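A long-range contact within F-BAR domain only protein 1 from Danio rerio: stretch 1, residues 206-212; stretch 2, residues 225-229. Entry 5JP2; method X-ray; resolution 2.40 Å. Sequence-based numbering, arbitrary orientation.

Stretch 1 (206-212) RLLWKLA
Stretch 2 (225-229) TLCAS

The two stretches run as extended strands whose N-to-C directions diverge by 155°, close to antiparallel, with axes 10.0 Å apart at closest approach. In register, Leu207 CA lies 8.9 Å from Ala228 CA and Trp209 CA 8.7 Å from Leu226 CA. At this spacing the backbones cannot pair with each other, and no hydrogen bond crosses the contact; side-chain packing, burying 239 Å² in total, joins the two stretches. Stretch 1 has phi/psi values of -85/136 at Leu207, -104/133 at Trp209 and -107/151 at Leu211. Stretch 2 is more fully extended, with -157/159 at Leu226, -158/162 at Cys227 and -151/154 at Ala228. Alternation along the extended backbones directs the CA-to-CB bonds of Leu207, Trp209 and Leu211 toward stretch 2, and those of Leu226 and Ala228 toward stretch 1, whereas Cys227 and Ser229 point away.

The central interaction is a CH-pi contact. Trp209 (chi1 -72°, chi2 -87°) presents a face of its indole to Leu226 (chi1 57°, chi2 85°), whose CD1 sits 3.6 Å from the centroid of the Trp209 six-membered ring and 2° off its normal. Leu226 CD1 is 3.8 Å from Trp209 CZ3. The broad, flat indole thus offers an apolar surface to a branched side chain, while Trp209 NE1 is hydrogen-bonded elsewhere in the structure.

The remaining apolar contacts extend this packing. Ala228 CB meets the ring edge, 3.8 Å from Trp209 CH2, and also lies 3.9 Å from Leu207 CD1; its small methyl side chain fits beside both. Leu207 is mt (chi1 -80°, chi2 178°), as is Leu211 (-62°, -177°), whose CD2 approaches Leu226 CD2 at 4.3 Å. Cys227 contributes through its backbone: Cys227 O lies 3.8 Å from Trp209 CZ2.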

ATOM      1  N   ARG B 206      17.984   0.180  18.380  1.00 39.49           N
ATOM      2  CA  ARG B 206      17.188   1.324  17.967  1.00 44.10           C
ATOM      3  C   ARG B 206      16.143   1.642  19.023  1.00 33.76           C
ATOM      4  O   ARG B 206      15.724   0.780  19.792  1.00 33.31           O
ATOM      5  CB  ARG B 206      16.532   1.088  16.608  1.00 49.67           C
ATOM      6  CG  ARG B 206      15.630  -0.103  16.575  1.00 66.22           C
ATOM      7  CD  ARG B 206      15.262  -0.483  15.152  1.00 71.26           C
ATOM      8  NE  ARG B 206      14.305  -1.586  15.135  1.00 69.19           N
ATOM      9  CZ  ARG B 206      13.825  -2.148  14.032  1.00 74.20           C
ATOM     10  NH1 ARG B 206      14.211  -1.718  12.840  1.00 74.55           N
ATOM     11  NH2 ARG B 206      12.963  -3.147  14.122  1.00 62.94           N
ATOM     12  N   LEU B 207      15.760   2.910  19.073  1.00 33.82           N
ATOM     13  CA  LEU B 207      14.678   3.357  19.936  1.00 31.00           C
ATOM     14  C   LEU B 207      13.331   3.166  19.250  1.00 34.68           C
ATOM     15  O   LEU B 207      13.180   3.455  18.061  1.00 44.54           O
ATOM     16  CB  LEU B 207      14.851   4.828  20.276  1.00 33.32           C
ATOM     17  CG  LEU B 207      15.839   5.172  21.360  1.00 37.57           C
ATOM     18  CD1 LEU B 207      15.877   6.669  21.499  1.00 53.72           C
ATOM     19  CD2 LEU B 207      15.382   4.530  22.631  1.00 35.76           C
ATOM     20  N   LEU B 208      12.355   2.662  19.999  1.00 35.36           N
ATOM     21  CA  LEU B 208      11.030   2.363  19.474  1.00 28.38           C
ATOM     22  C   LEU B 208       9.955   3.138  20.212  1.00 35.28           C
ATOM     23  O   LEU B 208       9.792   2.983  21.423  1.00 41.75           O
ATOM     24  CB  LEU B 208      10.725   0.874  19.584  1.00 33.30           C
ATOM     25  CG  LEU B 208       9.294   0.476  19.215  1.00 46.09           C
ATOM     26  CD1 LEU B 208       8.956   0.773  17.766  1.00 47.49           C
ATOM     27  CD2 LEU B 208       9.054  -0.984  19.517  1.00 42.55           C
ATOM     28  N   TRP B 209       9.224   3.969  19.480  1.00 48.90           N
ATOM     29  CA  TRP B 209       7.977   4.550  19.952  1.00 27.76           C
ATOM     30  C   TRP B 209       6.814   3.839  19.277  1.00 31.67           C
ATOM     31  O   TRP B 209       6.818   3.663  18.057  1.00 41.40           O
ATOM     32  CB  TRP B 209       7.898   6.040  19.651  1.00 38.23           C
ATOM     33  CG  TRP B 209       8.782   6.895  20.483  1.00 30.47           C
ATOM     34  CD1 TRP B 209       8.505   7.420  21.703  1.00 27.31           C
ATOM     35  CD2 TRP B 209      10.078   7.364  20.129  1.00 34.84           C
ATOM     36  NE1 TRP B 209       9.553   8.180  22.137  1.00 39.60           N
ATOM     37  CE2 TRP B 209      10.534   8.162  21.186  1.00 35.86           C
ATOM     38  CE3 TRP B 209      10.902   7.173  19.023  1.00 32.21           C
ATOM     39  CZ2 TRP B 209      11.776   8.768  21.173  1.00 38.86           C
ATOM     40  CZ3 TRP B 209      12.122   7.787  19.003  1.00 28.17           C
ATOM     41  CH2 TRP B 209      12.553   8.575  20.072  1.00 35.43           C
ATOM     42  N   LYS B 210       5.814   3.466  20.056  1.00 32.53           N
ATOM     43  CA  LYS B 210       4.549   2.981  19.527  1.00 33.23           C
ATOM     44  C   LYS B 210       3.532   4.097  19.671  1.00 34.50           C
ATOM     45  O   LYS B 210       3.290   4.575  20.779  1.00 38.89           O
ATOM     46  CB  LYS B 210       4.065   1.739  20.270  1.00 42.66           C
ATOM     47  CG  LYS B 210       4.912   0.507  20.103  1.00 51.22           C
ATOM     48  CD  LYS B 210       4.207  -0.683  20.717  1.00 59.97           C
ATOM     49  CE  LYS B 210       4.990  -1.961  20.536  1.00 67.84           C
ATOM     50  NZ  LYS B 210       4.287  -3.111  21.163  1.00113.65           N
ATOM     51  N   LEU B 211       2.906   4.473  18.570  1.00 34.46           N
ATOM     52  CA  LEU B 211       1.990   5.593  18.546  1.00 32.41           C
ATOM     53  C   LEU B 211       0.563   5.089  18.438  1.00 32.25           C
ATOM     54  O   LEU B 211       0.308   4.013  17.900  1.00 33.25           O
ATOM     55  CB  LEU B 211       2.286   6.515  17.366  1.00 37.53           C
ATOM     56  CG  LEU B 211       3.651   7.181  17.326  1.00 28.79           C
ATOM     57  CD1 LEU B 211       3.735   8.087  16.149  1.00 37.78           C
ATOM     58  CD2 LEU B 211       3.850   7.969  18.580  1.00 45.84           C
ATOM     59  N   ALA B 212      -0.364   5.864  18.975  1.00 36.61           N
ATOM     60  CA  ALA B 212      -1.763   5.545  18.790  1.00 38.27           C
ATOM     61  C   ALA B 212      -2.119   5.698  17.321  1.00 41.79           C
ATOM     62  O   ALA B 212      -1.417   6.359  16.563  1.00 35.48           O
ATOM     63  CB  ALA B 212      -2.643   6.458  19.640  1.00 32.08           C
ATOM     64  N   THR B 225       4.338  15.127  18.520  1.00 39.22           N
ATOM     65  CA  THR B 225       5.760  15.410  18.575  1.00 40.79           C
ATOM     66  C   THR B 225       6.398  14.429  19.543  1.00 27.56           C
ATOM     67  O   THR B 225       5.725  13.890  20.415  1.00 33.41           O
ATOM     68  CB  THR B 225       6.026  16.844  19.013  1.00 35.30           C
ATOM     69  OG1 THR B 225       7.432  17.064  19.054  1.00 42.48           O
ATOM     70  CG2 THR B 225       5.475  17.065  20.387  1.00 53.96           C
ATOM     71  N   LEU B 226       7.681  14.148  19.347  1.00 33.70           N
ATOM     72  CA  LEU B 226       8.413  13.280  20.261  1.00 27.70           C
ATOM     73  C   LEU B 226       9.900  13.588  20.146  1.00 31.96           C
ATOM     74  O   LEU B 226      10.358  14.130  19.141  1.00 36.55           O
ATOM     75  CB  LEU B 226       8.142  11.802  19.968  1.00 39.10           C
ATOM     76  CG  LEU B 226       8.445  11.256  18.571  1.00 30.97           C
ATOM     77  CD1 LEU B 226       9.892  10.841  18.431  1.00 31.26           C
ATOM     78  CD2 LEU B 226       7.533  10.102  18.199  1.00 26.64           C
ATOM     79  N   CYS B 227      10.657  13.222  21.178  1.00 30.76           N
ATOM     80  CA  CYS B 227      12.070  13.572  21.186  1.00 38.78           C
ATOM     81  C   CYS B 227      12.848  12.658  22.116  1.00 37.70           C
ATOM     82  O   CYS B 227      12.292  12.011  23.004  1.00 38.74           O
ATOM     83  CB  CYS B 227      12.283  15.013  21.615  1.00 52.80           C
ATOM     84  SG  CYS B 227      11.813  15.242  23.276  1.00 54.43           S
ATOM     85  N   ALA B 228      14.156  12.641  21.907  1.00 36.24           N
ATOM     86  CA  ALA B 228      15.053  11.842  22.719  1.00 40.82           C
ATOM     87  C   ALA B 228      16.410  12.517  22.761  1.00 40.34           C
ATOM     88  O   ALA B 228      16.768  13.262  21.850  1.00 40.51           O
ATOM     89  CB  ALA B 228      15.190  10.425  22.171  1.00 43.43           C
ATOM     90  N   SER B 229      17.159  12.245  23.827  1.00 43.54           N
ATOM     91  CA  SER B 229      18.500  12.776  24.011  1.00 51.90           C
ATOM     92  C   SER B 229      19.358  11.730  24.695  1.00 48.64           C
ATOM     93  O   SER B 229      18.852  10.875  25.419  1.00 50.24           O
ATOM     94  CB  SER B 229      18.499  14.042  24.850  1.00 52.06           C
ATOM     95  OG  SER B 229      17.961  13.753  26.122  1.00 58.59           O
TER